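Local structure of fumarylacetoacetate hydrolase (Burkholderia xenovorans, 5TI1) at residues K24-S29 and R132-Q137; F253-L258 and F322-E327. The protein probably hydrolyses fumarylacetoacetate to fumarate and acetoacetate, the last step of phenylalanine and tyrosine breakdown, and binds magnesium. All blocks are in the same frame, centred on the assembly; numbering follows the deposited sequence.

Contact 1: K24-S29 and R132-Q137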
loop_
_atom_site.group_PDB
_atom_site.type_symbol
_atom_site.label_atom_id
_atom_site.label_comp_id
_atom_site.label_asym_id
_atom_site.label_seq_id
_atom_site.Cartn_x
_atom_site.Cartn_y
_atom_site.Cartn_z
ATOM N N LYS B 24 -31.103 -3.948 26.666
ATOM C CA LYS B 24 -30.082 -3.507 27.601
ATOM C C LYS B 24 -29.283 -4.721 28.054
ATOM O O LYS B 24 -29.701 -5.869 27.876
ATOM C CB LYS B 24 -30.693 -2.777 28.815
ATOM C CG LYS B 24 -31.520 -1.553 28.460
ATOM C CD LYS B 24 -30.673 -0.447 27.853
ATOM C CE LYS B 24 -31.543 0.581 27.141
ATOM N NZ LYS B 24 -30.754 1.628 26.426
ATOM N N SER B 25 -28.132 -4.453 28.664
ATOM C CA SER B 25 -27.200 -5.484 29.086
ATOM C C SER B 25 -27.156 -5.599 30.603
ATOM O O SER B 25 -27.450 -4.648 31.333
ATOM C CB SER B 25 -25.787 -5.192 28.558
ATOM O OG SER B 25 -24.864 -6.185 28.982
ATOM N N TRP B 26 -26.768 -6.784 31.074
ATOM C CA TRP B 26 -26.408 -6.935 32.476
ATOM C C TRP B 26 -25.011 -6.402 32.781
ATOM O O TRP B 26 -24.611 -6.396 33.950
ATOM C CB TRP B 26 -26.515 -8.401 32.908
ATOM C CG TRP B 26 -25.856 -9.357 31.984
ATOM C CD1 TRP B 26 -26.450 -10.068 30.985
ATOM C CD2 TRP B 26 -24.474 -9.723 31.970
ATOM N NE1 TRP B 26 -25.522 -10.853 30.346
ATOM C CE2 TRP B 26 -24.298 -10.653 30.927
ATOM C CE3 TRP B 26 -23.365 -9.345 32.729
ATOM C CZ2 TRP B 26 -23.062 -11.218 30.633
ATOM C CZ3 TRP B 26 -22.137 -9.905 32.430
ATOM C CH2 TRP B 26 -21.995 -10.831 31.391
ATOM N N VAL B 27 -24.256 -5.976 31.768
ATOM C CA VAL B 27 -23.070 -5.142 31.984
ATOM C C VAL B 27 -23.593 -3.719 32.161
ATOM O O VAL B 27 -23.974 -3.070 31.187
ATOM C CB VAL B 27 -22.073 -5.243 30.826
ATOM C CG1 VAL B 27 -20.820 -4.414 31.111
ATOM C CG2 VAL B 27 -21.713 -6.701 30.546
ATOM N N GLU B 28 -23.651 -3.236 33.404
ATOM C CA GLU B 28 -24.395 -2.004 33.659
ATOM C C GLU B 28 -23.779 -0.809 32.942
ATOM O O GLU B 28 -24.504 0.041 32.411
ATOM C CB GLU B 28 -24.500 -1.725 35.161
ATOM C CG GLU B 28 -25.460 -0.580 35.482
ATOM C CD GLU B 28 -26.867 -0.804 34.911
ATOM O OE1 GLU B 28 -27.393 -1.936 35.022
ATOM O OE2 GLU B 28 -27.443 0.154 34.346
ATOM N N SER B 29 -22.443 -0.712 32.927
ATOM C CA SER B 29 -21.804 0.385 32.206
ATOM C C SER B 29 -22.258 0.441 30.745
ATOM O O SER B 29 -22.276 1.516 30.136
ATOM C CB SER B 29 -20.279 0.259 32.300
ATOM O OG SER B 29 -19.823 -0.994 31.818
ATOM N N ARG B 132 -13.526 -14.456 34.032
ATOM C CA ARG B 132 -12.460 -14.658 33.060
ATOM C C ARG B 132 -12.748 -13.993 31.726
ATOM O O ARG B 132 -11.859 -13.358 31.151
ATOM C CB ARG B 132 -12.220 -16.153 32.825
ATOM C CG ARG B 132 -11.329 -16.807 33.850
ATOM C CD ARG B 132 -10.874 -18.186 33.403
ATOM N NE ARG B 132 -11.960 -19.163 33.415
ATOM C CZ ARG B 132 -12.506 -19.686 32.321
ATOM N NH1 ARG B 132 -12.065 -19.329 31.121
ATOM N NH2 ARG B 132 -13.488 -20.567 32.424
ATOM N N ALA B 133 -13.976 -14.119 31.223
ATOM C CA ALA B 133 -14.281 -13.726 29.855
ATOM C C ALA B 133 -14.571 -12.241 29.701
ATOM O O ALA B 133 -14.613 -11.755 28.563
ATOM C CB ALA B 133 -15.469 -14.536 29.321
ATOM N N LEU B 134 -14.770 -11.513 30.796
ATOM C CA LEU B 134 -15.010 -10.076 30.752
ATOM C C LEU B 134 -13.866 -9.356 31.451
ATOM O O LEU B 134 -13.598 -9.600 32.633
ATOM C CB LEU B 134 -16.350 -9.715 31.394
ATOM C CG LEU B 134 -17.443 -9.524 30.343
ATOM C CD1 LEU B 134 -17.897 -10.872 29.816
ATOM C CD2 LEU B 134 -18.604 -8.741 30.905
ATOM N N ILE B 135 -13.208 -8.462 30.723
ATOM C CA ILE B 135 -12.019 -7.760 31.187
ATOM C C ILE B 135 -12.293 -6.264 31.114
ATOM O O ILE B 135 -12.927 -5.787 30.165
ATOM C CB ILE B 135 -10.788 -8.148 30.336
ATOM C CG1 ILE B 135 -10.298 -9.544 30.714
ATOM C CG2 ILE B 135 -9.674 -7.137 30.449
ATOM C CD1 ILE B 135 -10.703 -10.614 29.709
ATOM N N ARG B 136 -11.835 -5.530 32.127
ATOM C CA ARG B 136 -11.967 -4.078 32.117
ATOM C C ARG B 136 -11.076 -3.481 31.037
ATOM O O ARG B 136 -9.935 -3.907 30.852
ATOM C CB ARG B 136 -11.595 -3.498 33.486
ATOM C CG ARG B 136 -12.509 -3.915 34.635
ATOM C CD ARG B 136 -13.842 -3.170 34.613
ATOM N NE ARG B 136 -13.671 -1.715 34.551
ATOM C CZ ARG B 136 -13.852 -0.870 35.568
ATOM N NH1 ARG B 136 -14.223 -1.312 36.767
ATOM N NH2 ARG B 136 -13.669 0.432 35.378
ATOM N N GLN B 137 -11.604 -2.497 30.304
ATOM C CA GLN B 137 -10.763 -1.800 29.337
ATOM C C GLN B 137 -9.592 -1.116 30.033
ATOM O O GLN B 137 -8.522 -0.940 29.434
ATOM C CB GLN B 137 -11.593 -0.787 28.556
ATOM C CG GLN B 137 -12.629 -1.435 27.637
ATOM C CD GLN B 137 -13.578 -0.429 27.015
ATOM O OE1 GLN B 137 -13.213 0.731 26.800
ATOM N NE2 GLN B 137 -14.812 -0.866 26.729
#

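Contact 2: F253-L258 and F322-E327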
loop_
_atom_site.group_PDB
_atom_site.type_symbol
_atom_site.label_atom_id
_atom_site.label_comp_id
_atom_site.label_asym_id
_atom_site.label_seq_id
_atom_site.Cartn_x
_atom_site.Cartn_y
_atom_site.Cartn_z
ATOM N N PHE B 253 -16.908 -4.393 6.009
ATOM C CA PHE B 253 -17.074 -5.006 7.323
ATOM C C PHE B 253 -17.492 -3.990 8.387
ATOM O O PHE B 253 -18.432 -4.227 9.147
ATOM C CB PHE B 253 -15.768 -5.701 7.734
ATOM C CG PHE B 253 -15.766 -6.212 9.148
ATOM C CD1 PHE B 253 -16.643 -7.222 9.535
ATOM C CD2 PHE B 253 -14.874 -5.691 10.089
ATOM C CE1 PHE B 253 -16.644 -7.703 10.838
ATOM C CE2 PHE B 253 -14.864 -6.160 11.399
ATOM C CZ PHE B 253 -15.752 -7.171 11.775
ATOM N N GLY B 254 -16.792 -2.870 8.469
ATOM C CA GLY B 254 -17.080 -1.908 9.509
ATOM C C GLY B 254 -16.270 -0.645 9.320
ATOM O O GLY B 254 -15.646 -0.438 8.276
ATOM N N MET B 255 -16.255 0.187 10.368
ATOM C CA MET B 255 -15.662 1.513 10.284
ATOM C C MET B 255 -14.846 1.806 11.534
ATOM O O MET B 255 -15.128 1.282 12.618
ATOM C CB MET B 255 -16.743 2.583 10.112
ATOM C CG MET B 255 -16.235 3.929 9.666
ATOM S SD MET B 255 -17.606 5.081 9.500
ATOM C CE MET B 255 -18.561 4.305 8.196
ATOM N N VAL B 256 -13.827 2.650 11.362
ATOM C CA VAL B 256 -13.027 3.198 12.445
ATOM C C VAL B 256 -12.922 4.705 12.234
ATOM O O VAL B 256 -13.257 5.230 11.173
ATOM C CB VAL B 256 -11.621 2.570 12.514
ATOM C CG1 VAL B 256 -11.712 1.086 12.843
ATOM C CG2 VAL B 256 -10.872 2.820 11.204
ATOM N N LEU B 257 -12.443 5.400 13.261
ATOM C CA LEU B 257 -12.011 6.783 13.105
ATOM C C LEU B 257 -10.580 6.810 12.579
ATOM O O LEU B 257 -9.783 5.922 12.874
ATOM C CB LEU B 257 -12.087 7.530 14.435
ATOM C CG LEU B 257 -13.461 7.521 15.128
ATOM C CD1 LEU B 257 -13.377 8.139 16.511
ATOM C CD2 LEU B 257 -14.489 8.241 14.290
ATOM N N LEU B 258 -10.253 7.843 11.804
ATOM C CA LEU B 258 -8.985 7.888 11.078
ATOM C C LEU B 258 -8.479 9.322 11.048
ATOM O O LEU B 258 -9.168 10.218 10.548
ATOM C CB LEU B 258 -9.145 7.332 9.652
ATOM C CG LEU B 258 -7.878 7.062 8.816
ATOM C CD1 LEU B 258 -8.151 6.012 7.707
ATOM C CD2 LEU B 258 -7.325 8.329 8.197
ATOM N N PHE B 322 -24.457 7.872 6.470
ATOM C CA PHE B 322 -24.572 7.425 7.846
ATOM C C PHE B 322 -24.412 8.614 8.782
ATOM O O PHE B 322 -23.536 9.463 8.592
ATOM C CB PHE B 322 -23.560 6.324 8.156
ATOM C CG PHE B 322 -23.877 5.021 7.471
ATOM C CD1 PHE B 322 -23.450 4.783 6.175
ATOM C CD2 PHE B 322 -24.640 4.054 8.107
ATOM C CE1 PHE B 322 -23.763 3.591 5.532
ATOM C CE2 PHE B 322 -24.960 2.856 7.465
ATOM C CZ PHE B 322 -24.526 2.630 6.177
ATOM N N ASP B 323 -25.291 8.666 9.778
ATOM C CA ASP B 323 -25.392 9.776 10.725
ATOM C C ASP B 323 -24.428 9.500 11.874
ATOM O O ASP B 323 -24.783 8.883 12.879
ATOM C CB ASP B 323 -26.837 9.912 11.186
ATOM C CG ASP B 323 -27.062 11.088 12.109
ATOM O OD1 ASP B 323 -26.103 11.818 12.441
ATOM O OD2 ASP B 323 -28.226 11.273 12.511
ATOM N N ILE B 324 -23.181 9.942 11.709
ATOM C CA ILE B 324 -22.106 9.713 12.679
ATOM C C ILE B 324 -21.631 11.077 13.151
ATOM O O ILE B 324 -21.025 11.830 12.379
ATOM C CB ILE B 324 -20.932 8.917 12.097
ATOM C CG1 ILE B 324 -21.399 7.675 11.333
ATOM C CG2 ILE B 324 -19.994 8.498 13.211
ATOM C CD1 ILE B 324 -20.229 6.831 10.804
ATOM N N THR B 325 -21.926 11.404 14.407
ATOM C CA THR B 325 -21.420 12.630 15.006
ATOM C C THR B 325 -19.923 12.477 15.254
ATOM O O THR B 325 -19.481 11.466 15.803
ATOM C CB THR B 325 -22.160 12.927 16.315
ATOM O OG1 THR B 325 -23.524 13.257 16.029
ATOM C CG2 THR B 325 -21.522 14.095 17.052
ATOM N N LEU B 326 -19.143 13.465 14.821
ATOM C CA LEU B 326 -17.694 13.456 14.984
ATOM C C LEU B 326 -17.229 14.721 15.697
ATOM O O LEU B 326 -17.779 15.807 15.479
ATOM C CB LEU B 326 -17.001 13.338 13.622
ATOM C CG LEU B 326 -17.371 12.131 12.762
ATOM C CD1 LEU B 326 -16.902 12.348 11.337
ATOM C CD2 LEU B 326 -16.786 10.844 13.313
ATOM N N GLU B 327 -16.204 14.575 16.546
ATOM C CA GLU B 327 -15.626 15.687 17.288
ATOM C C GLU B 327 -14.119 15.504 17.373
ATOM O O GLU B 327 -13.606 14.384 17.341
ATOM C CB GLU B 327 -16.195 15.808 18.718
ATOM C CG GLU B 327 -17.707 15.974 18.778
ATOM C CD GLU B 327 -18.208 16.397 20.154
ATOM O OE1 GLU B 327 -17.375 16.557 21.069
ATOM O OE2 GLU B 327 -19.439 16.568 20.314
#

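Contact 1: K24-S29 and R132-Q137
L134 meets W26 and V27 through one methyl group, CD2. Followed outward from the backbone, L134 starts with CB aimed at the 24-29 segment but still too far to touch it. CG comes closer, yet lies 4.9 Å from W26 CH2, and the contact is made only where the side chain forks. On the tryptophan side, L134 CD1 stays 4.4 Å from W26 CH2, a loose approach. CD2 goes to the valine, stopping 3.7 Å from V27 CG2, and the same methyl also reaches W26 CH2 and CZ3, each 4.0 Å from L134 CD2. It approaches the indole obliquely, at the outer end of the six-membered ring. With chi1 at -98°, off the staggered values, L134 brings its CD2 to the valine and the indole.

On the receiving side the two residues are already packed together: V27 CG2 lies 3.7 Å above the W26 ring plane, offset toward its rim. The tryptophan takes up this position with chi1 of 48°, its CG set between the backbone N and the carbonyl carbon. An ST turn shapes the backbone here, V27 N donating to S25 OG (2.9 Å between those atoms, 163° at the hydrogen). Beyond the two segments, W26 NE1 gives its hydrogen to L115 O and S25 OG bonds to L116 O, fixing the turn against the end of helix 102-116; L134 also rests on V66.

L134 is the first residue to leave helix 127-133, entering edge strand 134-136 of the five-stranded antiparallel N-terminal sheet. Because methyl and ring carbons alone make this small contact, its contribution is hydrophobic, whereas the bond from W26 NE1 to L115 O probably helps fix how the indole is turned.

Contact 2: F253-L258 and F322-E327
M255 and I324 reach toward each other tip to tip, the sulfur of one against the end methyl of the other. M255 leaves its strand extended, CG anti to the backbone N (chi1 -165°), and bends only at the thioether, where chi3 of -63° swings CE aside. In this conformer SD stands 3.4 Å from I324 CD1, and M255 CE is 4.0 Å from the same methyl. M255 was modelled in two conformers, so the closeness of the sulfur contact is doubtful. I324 answers with its longer branch: CG1 lies anti to the carbonyl carbon and carries CD1 forward.

Two residues on, the meeting has a different form. L257 and L326 slide past each other in opposite directions, touching by one branch apiece, with L257 CD2 at 3.6 Å from L326 CD2. The backbones stand well apart here, 9.0 Å between L257 CA and L326 CA, as expected for layers joined by side chains. Indeed 252-263 and 321-331 belong to two different mixed sheets of the C-terminal FAH region, and the alternate residues M255 and L257 meet I324 and L326 in the buried layer between them. F432, from strand 429-440, touches M255, L257 and I324, and F346 adds a second aromatic surface for M255 and I324.

On the other strand, L326 also packs on I378. Its side chain is about 7 Å from that of E228, a magnesium ligand, and about 13 Å from the magnesium ion itself.

How the contacts relate
From the N terminus, the chain passes helix 13-17 and enters the loop holding 24-29, which is separated from its partner by 102 residues, including helix 102-116 and most strands of the N-terminal sheet. The return at 132-137 closes contact 1 and ties that loop to an edge of the sheet. Only later does contact 2 open, at 253-258; it closes at 322-327 after 63 residues that include strand 284-292, joining two sheets in the C-terminal region. The loops are in series, neither nested nor crossed. Their centres are 23 Å apart, their nearest atoms about 13 Å: contact 1 is peripheral, contact 2 near the centre of the chain.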